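Local coordinates for protein Vpx (Simian immunodeficiency virus, PDB 4CC9), which redirects the host CUL4A-DDB1 ubiquitin ligase, through DCAF-1, to degrade the restriction factor SAMHD1, and helps the virus infect non-dividing cells, at residues F53-R58 with C80-A85. Sequence-based numbering, arbitrary orientation.
Sequences FQVWRR and CLIQKA
Val-55 meets Leu-81 and Ile-82 through methyl groups alone, and both contacts use the same atom, CG1 of the valine. The separation from Val-55 CG1 to Ile-82 CD1 is 4.1 Å, and that from Val-55 CG1 to Leu-81 CD1 is 4.2 Å. These are ordinary van der Waals distances, and about 100 Å² is buried in total: a small apolar contact between three buried side chains.

The branches divide the work unequally. With chi1 of 175°, Val-55 places CG1 opposite its backbone N and directs it at the facing helix, while Val-55 CG2 stays 4.8 Å from Ile-82 CD1. The first bond of Leu-81 is directed at helix 49-66, and CD1 is the methyl that meets the valine; Leu-81 CD2 remains 5.9 Å from Val-55 CG1. Ile-82 arrives less directly: its first bond runs alongside, and a bent chain (chi2 -55°) brings CD1 forward. Leu-81 CD1 and Ile-82 CD1 lie 6.5 Å apart, so Val-55 CG1 touches each as a separate neighbour. Val-55 and Ile-82 pass each other in opposite senses.

The two segments share no polar bond. Backbone groups are satisfied within each helix, as with Ala-85 N to Leu-81 O at 3.0 Å, and Val-55 O also bonds to Ser-59 OG.

The side chain of Ile-82 is about 12 Å from the bound zinc ion, so this is apolar helix packing away from the metal's ligands. Helices 49-66 and 71-91, consecutive in the three-helix Vpx fold, run in roughly opposite directions here. Their closest CA pair, Val-55 CA to Leu-81 CA, is 8.3 Å apart, a spacing at which side-chain ends meet. Trp-56 and Tyr-78 add an edge-to-face ring contact between them. Ile-82 also packs on Ile-39 of helix 25-43, and Leu-81 on an apolar side chain of another protein's chain, so the contact borders that interface.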
# COMPACT_ATOMS: atom_id res chain seq x y z
N PHE B 53 22.06 -9.01 10.98
CA PHE B 53 22.71 -9.51 12.19
C PHE B 53 22.62 -8.54 13.35
O PHE B 53 22.32 -8.93 14.48
CB PHE B 53 24.16 -9.90 11.92
CG PHE B 53 24.32 -11.32 11.44
CD1 PHE B 53 24.08 -11.66 10.12
CD2 PHE B 53 24.69 -12.33 12.33
CE1 PHE B 53 24.21 -12.98 9.68
CE2 PHE B 53 24.82 -13.65 11.90
CZ PHE B 53 24.59 -13.97 10.57
N GLN B 54 22.83 -7.25 13.08
CA GLN B 54 22.82 -6.25 14.14
C GLN B 54 21.43 -6.03 14.77
O GLN B 54 21.31 -5.92 15.99
CB GLN B 54 23.40 -4.94 13.62
CG GLN B 54 24.03 -4.09 14.69
N VAL B 55 20.40 -5.98 13.94
CA VAL B 55 19.05 -5.78 14.47
C VAL B 55 18.60 -7.03 15.23
O VAL B 55 17.93 -6.92 16.27
CB VAL B 55 18.04 -5.43 13.36
CG1 VAL B 55 16.65 -5.34 13.95
CG2 VAL B 55 18.43 -4.10 12.69
N TRP B 56 18.97 -8.20 14.75
CA TRP B 56 18.64 -9.44 15.46
C TRP B 56 19.26 -9.47 16.86
O TRP B 56 18.56 -9.66 17.86
CB TRP B 56 19.06 -10.67 14.67
CG TRP B 56 18.96 -11.91 15.51
CD1 TRP B 56 19.99 -12.58 16.11
CD2 TRP B 56 17.76 -12.61 15.87
NE1 TRP B 56 19.50 -13.67 16.80
CE2 TRP B 56 18.14 -13.71 16.68
CE3 TRP B 56 16.40 -12.43 15.56
CZ2 TRP B 56 17.21 -14.61 17.21
CZ3 TRP B 56 15.47 -13.33 16.08
CH2 TRP B 56 15.88 -14.42 16.89
N ARG B 57 20.57 -9.26 16.93
CA ARG B 57 21.29 -9.32 18.20
C ARG B 57 20.85 -8.24 19.19
O ARG B 57 20.76 -8.50 20.40
CB ARG B 57 22.79 -9.20 17.98
CG ARG B 57 23.38 -10.26 17.05
CD ARG B 57 24.83 -9.89 16.72
NE ARG B 57 25.67 -11.05 16.85
CZ ARG B 57 26.42 -11.31 17.91
NH1 ARG B 57 26.48 -10.44 18.91
NH2 ARG B 57 27.13 -12.42 17.96
N ARG B 58 20.59 -7.03 18.70
CA ARG B 58 20.15 -5.97 19.60
C ARG B 58 18.73 -6.22 20.12
O ARG B 58 18.47 -6.04 21.30
CB ARG B 58 20.30 -4.59 18.97
CG ARG B 58 21.75 -4.28 18.63
CD ARG B 58 21.89 -2.97 17.86
NE ARG B 58 21.79 -1.82 18.75
CZ ARG B 58 20.84 -0.90 18.68
NH1 ARG B 58 19.90 -0.97 17.75
NH2 ARG B 58 20.83 0.11 19.55
N CYS B 80 8.64 -7.53 13.04
CA CYS B 80 7.97 -6.28 12.65
C CYS B 80 8.97 -5.22 12.18
O CYS B 80 8.70 -4.49 11.22
CB CYS B 80 7.06 -5.76 13.78
SG CYS B 80 5.60 -6.84 14.15
N LEU B 81 10.14 -5.17 12.81
CA LEU B 81 11.19 -4.23 12.39
C LEU B 81 11.75 -4.56 11.01
O LEU B 81 11.99 -3.65 10.20
CB LEU B 81 12.34 -4.19 13.40
CG LEU B 81 12.03 -3.49 14.72
CD1 LEU B 81 13.15 -3.75 15.71
CD2 LEU B 81 11.84 -1.97 14.50
N ILE B 82 11.98 -5.84 10.74
CA ILE B 82 12.50 -6.24 9.43
C ILE B 82 11.45 -6.05 8.34
O ILE B 82 11.79 -5.65 7.21
CB ILE B 82 13.04 -7.68 9.41
CG1 ILE B 82 14.11 -7.85 10.50
CG2 ILE B 82 13.66 -8.00 8.06
CD1 ILE B 82 15.26 -6.83 10.38
N GLN B 83 10.18 -6.31 8.66
CA GLN B 83 9.11 -6.11 7.68
C GLN B 83 9.08 -4.63 7.28
O GLN B 83 8.89 -4.32 6.10
CB GLN B 83 7.74 -6.57 8.20
CG GLN B 83 7.59 -8.08 8.49
CD GLN B 83 7.19 -8.92 7.27
OE1 GLN B 83 7.54 -8.62 6.13
NE2 GLN B 83 6.47 -10.01 7.53
N LYS B 84 9.32 -3.73 8.24
CA LYS B 84 9.34 -2.30 7.92
C LYS B 84 10.55 -1.90 7.09
O LYS B 84 10.44 -1.09 6.18
CB LYS B 84 9.23 -1.43 9.19
CG LYS B 84 7.84 -1.52 9.82
CD LYS B 84 7.76 -0.87 11.19
CE LYS B 84 6.54 -1.44 11.94
NZ LYS B 84 6.21 -0.72 13.19
N ALA B 85 11.71 -2.49 7.41
CA ALA B 85 12.91 -2.27 6.61
C ALA B 85 12.68 -2.71 5.17
O ALA B 85 13.04 -2.00 4.22
CB ALA B 85 14.12 -3.01 7.22